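Local coordinates for protein alanine dehydrogenase (Archaeoglobus fulgidus, PDB 1OMO) that catalyses the NAD-dependent oxidative deamination of L-alanine to pyruvate and the reverse reductive amination, working as a homodimer, at residues 198-203 against 222-227; 216-221 against 247-252. All coordinates share one frame; numbering follows the deposited sequence.

How the contacts relate
Followed from the N terminus, the chain leaves strand 190-193 and enters the loop that holds 198-203, runs up strand 212-215, and emerges through 216-221 directly into 222-227. Contact 1 closes its loop here, around that single strand, by laying 222-227 beside 198-203. The chain then makes helix 228-232, strand 234-238 and helix 241-247 before 247-252 returns to 216-221 and closes contact 2. The segments therefore alternate, and the two closed loops cross rather than nest. Together they tie the loops that follow neighbouring parallel strands to the start of helix 251-255, and both contacts reach the same sodium ion and the same NAD.

Contact 1: 198-203 against 222-227; sequences RKPVVK and GKQELD. With NA (sodium ion), chain C; NAD (nicotinamide-adenine-dinucleotide), chain D.
V201 and V202 turn consecutive backbone amides toward the carbonyl of E225. V201 N gives a nearly straight bond of 2.8 Å to E225 O (N-H...O 170°), while the bond from V202 N to the same oxygen is weak. D227 N answers V202 O at 3.2 Å, and the two segments run almost parallel, their end-to-end directions 7° apart. This end is the tightly packed one. V202 CB meets L226 CD1 at 4.2 Å, and the valine side chain rests on I131, L191 and T193 of the sheet. D227 caps helix 228-232 through OD1 to E229 N, and its OD2 holds A204 N.

Toward R198 and G222 the pairing is by packing alone, and the exposed R198 and P200 form the solvent side. The ring of P200 crosses the buried Q224 side chain obliquely, CD lying 3.4 Å from OE1. The R198 chain bends at chi3 (72°), which sets NE; beyond it NH1 stands 3.6 Å from G222 CA, and K223 N lies over one face of the guanidinium. At its backbone angles a CB on G222 would jam against the preceding carbonyl oxygen, besides meeting NH1.

From this framework three side chains reach bound groups. E225 OE1 binds sodium at 2.4 Å as OE2 takes the amide of T195; V201 CG2 touches the adenine, 3.5 Å from NAD N6A; and the extended K223, salt-bridged to D219, bonds from NZ to NAD O3D at 3.0 Å. Such convergence on a dinucleotide is expected of a Rossmann-fold NAD domain, the cofactor lying across the C-terminal strand ends.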
ATOM      1  N   ARG A 198      17.221  16.179  13.863  1.00 25.75           N
ATOM      2  CA  ARG A 198      18.043  15.684  12.762  1.00 28.06           C
ATOM      3  C   ARG A 198      19.535  15.789  13.123  1.00 28.18           C
ATOM      4  O   ARG A 198      20.391  15.541  12.296  1.00 28.75           O
ATOM      5  CB  ARG A 198      17.733  16.448  11.461  1.00 30.32           C
ATOM      6  CG  ARG A 198      16.215  16.469  11.130  1.00 34.92           C
ATOM      7  CD  ARG A 198      15.907  16.991   9.720  1.00 38.57           C
ATOM      8  NE  ARG A 198      16.295  16.019   8.699  1.00 40.66           N
ATOM      9  CZ  ARG A 198      15.456  15.152   8.147  1.00 40.57           C
ATOM     10  NH1 ARG A 198      15.903  14.295   7.245  1.00 40.03           N
ATOM     11  NH2 ARG A 198      14.163  15.172   8.469  1.00 39.71           N
ATOM     12  N   LYS A 199      19.825  16.174  14.366  1.00 27.75           N
ATOM     13  CA  LYS A 199      21.189  16.259  14.890  1.00 27.90           C
ATOM     14  C   LYS A 199      21.161  15.689  16.299  1.00 27.17           C
ATOM     15  O   LYS A 199      20.128  15.711  16.970  1.00 25.66           O
ATOM     16  CB  LYS A 199      21.713  17.693  14.935  1.00 29.95           C
ATOM     17  CG  LYS A 199      20.927  18.630  15.818  1.00 36.99           C
ATOM     18  CD  LYS A 199      21.607  20.008  15.859  1.00 41.71           C
ATOM     19  CE  LYS A 199      20.872  20.981  16.766  1.00 45.01           C
ATOM     20  NZ  LYS A 199      21.809  21.597  17.779  1.00 46.86           N
ATOM     21  N   PRO A 200      22.298  15.178  16.769  1.00 26.74           N
ATOM     22  CA  PRO A 200      22.371  14.592  18.115  1.00 25.17           C
ATOM     23  C   PRO A 200      21.801  15.446  19.232  1.00 24.05           C
ATOM     24  O   PRO A 200      22.092  16.633  19.341  1.00 23.84           O
ATOM     25  CB  PRO A 200      23.866  14.325  18.298  1.00 24.91           C
ATOM     26  CG  PRO A 200      24.323  14.034  16.868  1.00 24.94           C
ATOM     27  CD  PRO A 200      23.604  15.113  16.084  1.00 25.59           C
ATOM     28  N   VAL A 201      20.960  14.827  20.048  1.00 23.15           N
ATOM     29  CA  VAL A 201      20.370  15.499  21.192  1.00 24.19           C
ATOM     30  C   VAL A 201      20.927  14.900  22.498  1.00 24.25           C
ATOM     31  O   VAL A 201      20.724  15.429  23.583  1.00 26.23           O
ATOM     32  CB  VAL A 201      18.843  15.359  21.181  1.00 23.31           C
ATOM     33  CG1 VAL A 201      18.321  15.600  22.571  1.00 26.43           C
ATOM     34  CG2 VAL A 201      18.221  16.364  20.183  1.00 22.66           C
ATOM     35  N   VAL A 202      21.619  13.778  22.386  1.00 22.61           N
ATOM     36  CA  VAL A 202      22.187  13.125  23.555  1.00 21.83           C
ATOM     37  C   VAL A 202      23.669  12.915  23.299  1.00 21.94           C
ATOM     38  O   VAL A 202      24.053  12.361  22.266  1.00 22.30           O
ATOM     39  CB  VAL A 202      21.507  11.740  23.836  1.00 18.89           C
ATOM     40  CG1 VAL A 202      22.238  10.992  24.965  1.00 17.41           C
ATOM     41  CG2 VAL A 202      20.075  11.957  24.217  1.00 16.34           C
ATOM     42  N   LYS A 203      24.493  13.356  24.237  1.00 21.32           N
ATOM     43  CA  LYS A 203      25.942  13.200  24.101  1.00 24.06           C
ATOM     44  C   LYS A 203      26.420  11.883  24.673  1.00 21.10           C
ATOM     45  O   LYS A 203      25.899  11.425  25.676  1.00 21.56           O
ATOM     46  CB  LYS A 203      26.667  14.361  24.796  1.00 25.62           C
ATOM     47  CG  LYS A 203      26.641  15.635  23.981  1.00 32.33           C
ATOM     48  CD  LYS A 203      27.291  16.858  24.672  1.00 36.74           C
ATOM     49  CE  LYS A 203      27.419  17.996  23.638  1.00 40.39           C
ATOM     50  NZ  LYS A 203      27.700  19.379  24.159  1.00 43.45           N
ATOM     51  N   GLY A 222      17.898  10.680   7.411  1.00 28.03           N
ATOM     52  CA  GLY A 222      18.487  11.875   8.002  1.00 25.92           C
ATOM     53  C   GLY A 222      18.071  12.182   9.431  1.00 27.04           C
ATOM     54  O   GLY A 222      18.715  13.007  10.093  1.00 28.49           O
ATOM     55  N   LYS A 223      16.982  11.581   9.913  1.00 26.27           N
ATOM     56  CA  LYS A 223      16.602  11.795  11.309  1.00 26.94           C
ATOM     57  C   LYS A 223      17.703  11.092  12.104  1.00 25.03           C
ATOM     58  O   LYS A 223      18.244  10.072  11.647  1.00 21.19           O
ATOM     59  CB  LYS A 223      15.237  11.177  11.643  1.00 28.96           C
ATOM     60  CG  LYS A 223      14.019  12.061  11.316  1.00 32.67           C
ATOM     61  CD  LYS A 223      12.732  11.359  11.850  1.00 34.78           C
ATOM     62  CE  LYS A 223      11.461  12.164  11.607  1.00 35.01           C
ATOM     63  NZ  LYS A 223      10.226  11.480  12.083  1.00 33.37           N
ATOM     64  N   GLN A 224      18.031  11.651  13.273  1.00 23.85           N
ATOM     65  CA  GLN A 224      19.080  11.112  14.137  1.00 23.96           C
ATOM     66  C   GLN A 224      19.078  11.786  15.514  1.00 23.92           C
ATOM     67  O   GLN A 224      19.184  13.012  15.586  1.00 25.21           O
ATOM     68  CB  GLN A 224      20.424  11.355  13.476  1.00 26.22           C
ATOM     69  CG  GLN A 224      21.638  11.118  14.382  1.00 31.15           C
ATOM     70  CD  GLN A 224      22.912  11.707  13.776  1.00 32.08           C
ATOM     71  OE1 GLN A 224      23.010  12.919  13.565  1.00 37.85           O
ATOM     72  NE2 GLN A 224      23.874  10.860  13.482  1.00 30.69           N
ATOM     73  N   GLU A 225      18.976  11.019  16.601  1.00 21.26           N
ATOM     74  CA  GLU A 225      18.961  11.628  17.943  1.00 21.40           C
ATOM     75  C   GLU A 225      20.182  11.356  18.820  1.00 21.40           C
ATOM     76  O   GLU A 225      20.399  12.050  19.838  1.00 19.91           O
ATOM     77  CB  GLU A 225      17.753  11.169  18.752  1.00 19.83           C
ATOM     78  CG  GLU A 225      16.425  11.316  18.085  1.00 23.23           C
ATOM     79  CD  GLU A 225      15.310  10.798  18.989  1.00 24.37           C
ATOM     80  OE1 GLU A 225      14.993   9.592  18.939  1.00 25.76           O
ATOM     81  OE2 GLU A 225      14.768  11.594  19.770  1.00 25.68           O
ATOM     82  N   LEU A 226      20.974  10.360  18.439  1.00 18.93           N
ATOM     83  CA  LEU A 226      22.106   9.970  19.253  1.00 19.51           C
ATOM     84  C   LEU A 226      23.463  10.242  18.687  1.00 19.40           C
ATOM     85  O   LEU A 226      23.699  10.041  17.500  1.00 16.93           O
ATOM     86  CB  LEU A 226      22.014   8.472  19.570  1.00 20.04           C
ATOM     87  CG  LEU A 226      21.336   8.014  20.874  1.00 22.27           C
ATOM     88  CD1 LEU A 226      20.092   8.794  21.151  1.00 19.09           C
ATOM     89  CD2 LEU A 226      21.047   6.532  20.800  1.00 20.25           C
ATOM     90  N   ASP A 227      24.336  10.715  19.579  1.00 18.78           N
ATOM     91  CA  ASP A 227      25.745  10.958  19.300  1.00 18.02           C
ATOM     92  C   ASP A 227      26.119   9.620  18.712  1.00 17.36           C
ATOM     93  O   ASP A 227      25.849   8.605  19.318  1.00 17.94           O
ATOM     94  CB  ASP A 227      26.528  11.135  20.632  1.00 19.49           C
ATOM     95  CG  ASP A 227      28.032  11.458  20.433  1.00 18.28           C
ATOM     96  OD1 ASP A 227      28.601  11.160  19.366  1.00 18.71           O
ATOM     97  OD2 ASP A 227      28.658  12.004  21.367  1.00 20.63           O
TER
HETATM   98 NA    NA C 900      15.807   7.894  17.420  1.00 19.58          NA
HETATM   99  PA  NAD D 400       5.396  15.568  19.132  1.00 42.62           P
HETATM  100  O1A NAD D 400       5.681  16.711  18.230  1.00 41.84           O
HETATM  101  O2A NAD D 400       4.110  15.587  19.969  1.00 43.02           O
HETATM  102  O5B NAD D 400       6.575  15.106  20.194  1.00 39.47           O
HETATM  103  C5B NAD D 400       8.003  15.483  20.006  1.00 35.24           C
HETATM  104  C4B NAD D 400       8.408  16.326  21.244  1.00 32.55           C
HETATM  105  O4B NAD D 400       9.855  16.605  20.993  1.00 28.95           O
HETATM  106  C3B NAD D 400       7.783  17.795  21.373  1.00 31.27           C
HETATM  107  O3B NAD D 400       7.135  17.979  22.694  1.00 28.82           O
HETATM  108  C2B NAD D 400       8.957  18.774  21.129  1.00 28.97           C
HETATM  109  O2B NAD D 400       8.920  20.037  21.687  1.00 27.63           O
HETATM  110  C1B NAD D 400      10.161  17.869  21.535  1.00 29.36           C
HETATM  111  N9A NAD D 400      11.388  18.206  20.875  1.00 28.41           N
HETATM  112  C8A NAD D 400      11.667  18.598  19.582  1.00 30.16           C
HETATM  113  N7A NAD D 400      12.949  18.800  19.360  1.00 31.29           N
HETATM  114  C5A NAD D 400      13.598  18.557  20.491  1.00 26.49           C
HETATM  115  C6A NAD D 400      15.019  18.602  20.837  1.00 26.41           C
HETATM  116  N6A NAD D 400      15.931  18.959  19.969  1.00 24.99           N
HETATM  117  N1A NAD D 400      15.307  18.258  22.146  1.00 24.17           N
HETATM  118  C2A NAD D 400      14.378  17.898  23.062  1.00 27.02           C
HETATM  119  N3A NAD D 400      12.995  17.847  22.775  1.00 25.01           N
HETATM  120  C4A NAD D 400      12.658  18.168  21.470  1.00 27.03           C
HETATM  121  O3  NAD D 400       5.458  14.040  18.475  1.00 35.43           O
HETATM  122  PN  NAD D 400       5.162  12.466  19.042  1.00 38.15           P
HETATM  123  O1N NAD D 400       5.000  12.547  20.538  1.00 40.39           O
HETATM  124  O2N NAD D 400       4.127  11.814  18.147  1.00 37.75           O
HETATM  125  O5D NAD D 400       6.689  11.835  18.706  1.00 39.15           O
HETATM  126  C5D NAD D 400       7.138  12.324  17.280  1.00 41.45           C
HETATM  127  C4D NAD D 400       8.388  11.651  16.816  1.00 44.01           C
HETATM  128  O4D NAD D 400       8.141  10.138  16.885  1.00 45.94           O
HETATM  129  C3D NAD D 400       8.774  11.909  15.325  1.00 43.52           C
HETATM  130  O3D NAD D 400      10.183  11.733  15.089  1.00 42.92           O
HETATM  131  C2D NAD D 400       7.906  10.854  14.632  1.00 42.97           C
HETATM  132  O2D NAD D 400       8.093  10.760  13.258  1.00 41.14           O
HETATM  133  C1D NAD D 400       8.251   9.567  15.519  1.00 44.29           C
HETATM  134  N1N NAD D 400       7.284   8.418  15.608  1.00 44.63           N
HETATM  135  C2N NAD D 400       7.933   7.130  15.365  1.00 44.12           C
HETATM  136  C3N NAD D 400       7.088   5.993  15.636  1.00 44.92           C
HETATM  137  C7N NAD D 400       7.823   4.551  15.346  1.00 45.93           C
HETATM  138  O7N NAD D 400       7.091   3.550  15.095  1.00 46.39           O
HETATM  139  N7N NAD D 400       9.192   4.499  15.411  1.00 46.40           N
HETATM  140  C4N NAD D 400       5.755   6.022  16.109  1.00 43.63           C
HETATM  141  C5N NAD D 400       5.243   7.368  16.311  1.00 43.73           C
HETATM  142  C6N NAD D 400       5.993   8.531  16.070  1.00 44.10           C

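Contact 2: 216-221 against 247-252; sequences IGADGP and GGEINV. With NA (sodium ion), chain C; NAD (nicotinamide-adenine-dinucleotide), chain D.
G247 and G220 pass backbone against backbone, their CA atoms only 3.9 Å apart, and yet no clear hydrogen bond joins the two segments. G220 N comes within 2.9 Å of G247 O, but at a poor angle. A CB on G247 would run into G220 CA and D219 O, so it is the lack of a side chain on G247 that lets the two segments approach so closely at this buried point.

Beyond the glycines, A218 points its methyl at the turn from G248 to N251, CB lying 3.6 Å from E249 CA. The same methyl neighbours the sodium ion, though a carbon has no lone pair to offer it. E249 is the ligand from this turn: its chain bends at chi2 (53°), and OE1 stands 2.8 Å from the sodium. Its other oxygen, OE2, accepts from L226 N.

N251 secures the far side. Its amide lies nearly flat with its partner, ND2 bonding to G248 O at 2.8 Å, an oxygen that also accepts N251 N at the turn into helix 251-255. OD1 sits 3.7 Å from P221 C and takes the amide of G222, while ND2 also reaches K223 O. An alanine here would probably leave G222 N and K223 O without their side-chain mates, and the bend after P221 less firmly fixed.

On the opposite flank from the turn, G217 O accepts from NAD O3D, in a bond modelled too short for its length to be trusted. With E225 of the neighbouring loop, E249 brings a second carboxylate to one sodium, so the cation is likely to offset two negative charges that would otherwise repel each other in a buried site.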
ATOM      1  N   ILE A 216      13.373   6.108  19.870  1.00 17.28           N
ATOM      2  CA  ILE A 216      12.095   6.131  19.136  1.00 16.34           C
ATOM      3  C   ILE A 216      11.868   7.225  18.080  1.00 18.17           C
ATOM      4  O   ILE A 216      11.181   6.997  17.079  1.00 17.49           O
ATOM      5  CB  ILE A 216      10.842   6.259  20.134  1.00 15.71           C
ATOM      6  CG1 ILE A 216      10.975   5.333  21.352  1.00 15.95           C
ATOM      7  CG2 ILE A 216       9.529   5.825  19.412  1.00 16.97           C
ATOM      8  CD1 ILE A 216      10.944   3.854  20.985  1.00 14.30           C
ATOM      9  N   GLY A 217      12.406   8.420  18.321  1.00 17.44           N
ATOM     10  CA  GLY A 217      12.175   9.536  17.437  1.00 15.82           C
ATOM     11  C   GLY A 217      12.514   9.428  15.966  1.00 19.16           C
ATOM     12  O   GLY A 217      11.722   9.863  15.125  1.00 19.39           O
ATOM     13  N   ALA A 218      13.685   8.876  15.662  1.00 21.06           N
ATOM     14  CA  ALA A 218      14.162   8.744  14.298  1.00 23.80           C
ATOM     15  C   ALA A 218      13.409   7.708  13.470  1.00 27.19           C
ATOM     16  O   ALA A 218      13.404   6.521  13.795  1.00 28.08           O
ATOM     17  CB  ALA A 218      15.644   8.412  14.328  1.00 21.57           C
ATOM     18  N   ASP A 219      12.797   8.143  12.378  1.00 31.03           N
ATOM     19  CA  ASP A 219      12.054   7.196  11.542  1.00 35.51           C
ATOM     20  C   ASP A 219      12.034   7.554  10.053  1.00 35.59           C
ATOM     21  O   ASP A 219      11.228   7.002   9.299  1.00 36.87           O
ATOM     22  CB  ASP A 219      10.616   7.140  11.999  1.00 39.21           C
ATOM     23  CG  ASP A 219       9.908   8.429  11.701  1.00 41.28           C
ATOM     24  OD1 ASP A 219       9.828   8.810  10.510  1.00 45.13           O
ATOM     25  OD2 ASP A 219       9.463   9.068  12.650  1.00 42.35           O
ATOM     26  N   GLY A 220      12.860   8.508   9.645  1.00 35.41           N
ATOM     27  CA  GLY A 220      12.930   8.879   8.249  1.00 32.46           C
ATOM     28  C   GLY A 220      14.376   9.189   7.911  1.00 32.51           C
ATOM     29  O   GLY A 220      15.188   9.452   8.798  1.00 34.04           O
ATOM     30  N   PRO A 221      14.748   9.154   6.634  1.00 31.46           N
ATOM     31  CA  PRO A 221      16.134   9.450   6.254  1.00 29.30           C
ATOM     32  C   PRO A 221      16.674  10.734   6.875  1.00 28.11           C
ATOM     33  O   PRO A 221      15.997  11.760   6.872  1.00 25.36           O
ATOM     34  CB  PRO A 221      16.050   9.547   4.733  1.00 30.38           C
ATOM     35  CG  PRO A 221      15.023   8.468   4.420  1.00 30.88           C
ATOM     36  CD  PRO A 221      13.959   8.669   5.482  1.00 30.93           C
ATOM     37  N   GLY A 247      15.725   4.652   7.772  1.00 23.26           N
ATOM     38  CA  GLY A 247      15.266   5.760   8.581  1.00 21.40           C
ATOM     39  C   GLY A 247      15.272   5.645  10.101  1.00 20.10           C
ATOM     40  O   GLY A 247      14.726   6.520  10.766  1.00 22.44           O
ATOM     41  N   GLY A 248      15.876   4.606  10.660  1.00 18.50           N
ATOM     42  CA  GLY A 248      15.913   4.468  12.115  1.00 19.91           C
ATOM     43  C   GLY A 248      17.006   5.299  12.788  1.00 19.55           C
ATOM     44  O   GLY A 248      17.682   6.059  12.129  1.00 17.90           O
ATOM     45  N   GLU A 249      17.197   5.155  14.095  1.00 19.66           N
ATOM     46  CA  GLU A 249      18.221   5.942  14.757  1.00 19.52           C
ATOM     47  C   GLU A 249      19.593   5.697  14.113  1.00 19.49           C
ATOM     48  O   GLU A 249      20.457   6.602  14.110  1.00 18.98           O
ATOM     49  CB  GLU A 249      18.245   5.629  16.264  1.00 18.72           C
ATOM     50  CG  GLU A 249      19.380   6.278  17.098  1.00 16.91           C
ATOM     51  CD  GLU A 249      19.485   7.779  16.923  1.00 16.78           C
ATOM     52  OE1 GLU A 249      18.440   8.449  16.788  1.00 16.08           O
ATOM     53  OE2 GLU A 249      20.622   8.291  16.937  1.00 13.98           O
ATOM     54  N   ILE A 250      19.806   4.511  13.547  1.00 16.51           N
ATOM     55  CA  ILE A 250      21.110   4.257  12.933  1.00 17.56           C
ATOM     56  C   ILE A 250      21.266   4.696  11.463  1.00 19.89           C
ATOM     57  O   ILE A 250      22.352   4.516  10.909  1.00 20.74           O
ATOM     58  CB  ILE A 250      21.489   2.761  12.954  1.00 15.69           C
ATOM     59  CG1 ILE A 250      20.694   1.998  11.906  1.00 15.96           C
ATOM     60  CG2 ILE A 250      21.160   2.143  14.292  1.00 19.37           C
ATOM     61  CD1 ILE A 250      21.135   0.561  11.776  1.00 14.39           C
ATOM     62  N   ASN A 251      20.237   5.271  10.825  1.00 19.50           N
ATOM     63  CA  ASN A 251      20.389   5.576   9.381  1.00 21.30           C
ATOM     64  C   ASN A 251      21.570   6.462   8.956  1.00 20.47           C
ATOM     65  O   ASN A 251      22.317   6.080   8.056  1.00 21.09           O
ATOM     66  CB  ASN A 251      19.039   6.054   8.771  1.00 19.31           C
ATOM     67  CG  ASN A 251      18.769   7.536   8.951  1.00 22.28           C
ATOM     68  OD1 ASN A 251      19.187   8.374   8.134  1.00 22.58           O
ATOM     69  ND2 ASN A 251      18.032   7.873  10.006  1.00 18.97           N
ATOM     70  N   VAL A 252      21.774   7.595   9.626  1.00 21.25           N
ATOM     71  CA  VAL A 252      22.883   8.525   9.316  1.00 23.74           C
ATOM     72  C   VAL A 252      24.238   7.836   9.503  1.00 24.13           C
ATOM     73  O   VAL A 252      25.129   7.909   8.643  1.00 25.32           O
ATOM     74  CB  VAL A 252      22.805   9.822  10.226  1.00 25.05           C
ATOM     75  CG1 VAL A 252      23.954  10.800   9.916  1.00 27.01           C
ATOM     76  CG2 VAL A 252      21.486  10.530   9.993  1.00 23.14           C
TER
HETATM   77 NA    NA C 900      15.807   7.894  17.420  1.00 19.58          NA
HETATM   78  PA  NAD D 400       5.396  15.568  19.132  1.00 42.62           P
HETATM   79  O1A NAD D 400       5.681  16.711  18.230  1.00 41.84           O
HETATM   80  O2A NAD D 400       4.110  15.587  19.969  1.00 43.02           O
HETATM   81  O5B NAD D 400       6.575  15.106  20.194  1.00 39.47           O
HETATM   82  C5B NAD D 400       8.003  15.483  20.006  1.00 35.24           C
HETATM   83  C4B NAD D 400       8.408  16.326  21.244  1.00 32.55           C
HETATM   84  O4B NAD D 400       9.855  16.605  20.993  1.00 28.95           O
HETATM   85  C3B NAD D 400       7.783  17.795  21.373  1.00 31.27           C
HETATM   86  O3B NAD D 400       7.135  17.979  22.694  1.00 28.82           O
HETATM   87  C2B NAD D 400       8.957  18.774  21.129  1.00 28.97           C
HETATM   88  O2B NAD D 400       8.920  20.037  21.687  1.00 27.63           O
HETATM   89  C1B NAD D 400      10.161  17.869  21.535  1.00 29.36           C
HETATM   90  N9A NAD D 400      11.388  18.206  20.875  1.00 28.41           N
HETATM   91  C8A NAD D 400      11.667  18.598  19.582  1.00 30.16           C
HETATM   92  N7A NAD D 400      12.949  18.800  19.360  1.00 31.29           N
HETATM   93  C5A NAD D 400      13.598  18.557  20.491  1.00 26.49           C
HETATM   94  C6A NAD D 400      15.019  18.602  20.837  1.00 26.41           C
HETATM   95  N6A NAD D 400      15.931  18.959  19.969  1.00 24.99           N
HETATM   96  N1A NAD D 400      15.307  18.258  22.146  1.00 24.17           N
HETATM   97  C2A NAD D 400      14.378  17.898  23.062  1.00 27.02           C
HETATM   98  N3A NAD D 400      12.995  17.847  22.775  1.00 25.01           N
HETATM   99  C4A NAD D 400      12.658  18.168  21.470  1.00 27.03           C
HETATM  100  O3  NAD D 400       5.458  14.040  18.475  1.00 35.43           O
HETATM  101  PN  NAD D 400       5.162  12.466  19.042  1.00 38.15           P
HETATM  102  O1N NAD D 400       5.000  12.547  20.538  1.00 40.39           O
HETATM  103  O2N NAD D 400       4.127  11.814  18.147  1.00 37.75           O
HETATM  104  O5D NAD D 400       6.689  11.835  18.706  1.00 39.15           O
HETATM  105  C5D NAD D 400       7.138  12.324  17.280  1.00 41.45           C
HETATM  106  C4D NAD D 400       8.388  11.651  16.816  1.00 44.01           C
HETATM  107  O4D NAD D 400       8.141  10.138  16.885  1.00 45.94           O
HETATM  108  C3D NAD D 400       8.774  11.909  15.325  1.00 43.52           C
HETATM  109  O3D NAD D 400      10.183  11.733  15.089  1.00 42.92           O
HETATM  110  C2D NAD D 400       7.906  10.854  14.632  1.00 42.97           C
HETATM  111  O2D NAD D 400       8.093  10.760  13.258  1.00 41.14           O
HETATM  112  C1D NAD D 400       8.251   9.567  15.519  1.00 44.29           C
HETATM  113  N1N NAD D 400       7.284   8.418  15.608  1.00 44.63           N
HETATM  114  C2N NAD D 400       7.933   7.130  15.365  1.00 44.12           C
HETATM  115  C3N NAD D 400       7.088   5.993  15.636  1.00 44.92           C
HETATM  116  C7N NAD D 400       7.823   4.551  15.346  1.00 45.93           C
HETATM  117  O7N NAD D 400       7.091   3.550  15.095  1.00 46.39           O
HETATM  118  N7N NAD D 400       9.192   4.499  15.411  1.00 46.40           N
HETATM  119  C4N NAD D 400       5.755   6.022  16.109  1.00 43.63           C
HETATM  120  C5N NAD D 400       5.243   7.368  16.311  1.00 43.73           C
HETATM  121  C6N NAD D 400       5.993   8.531  16.070  1.00 44.10           C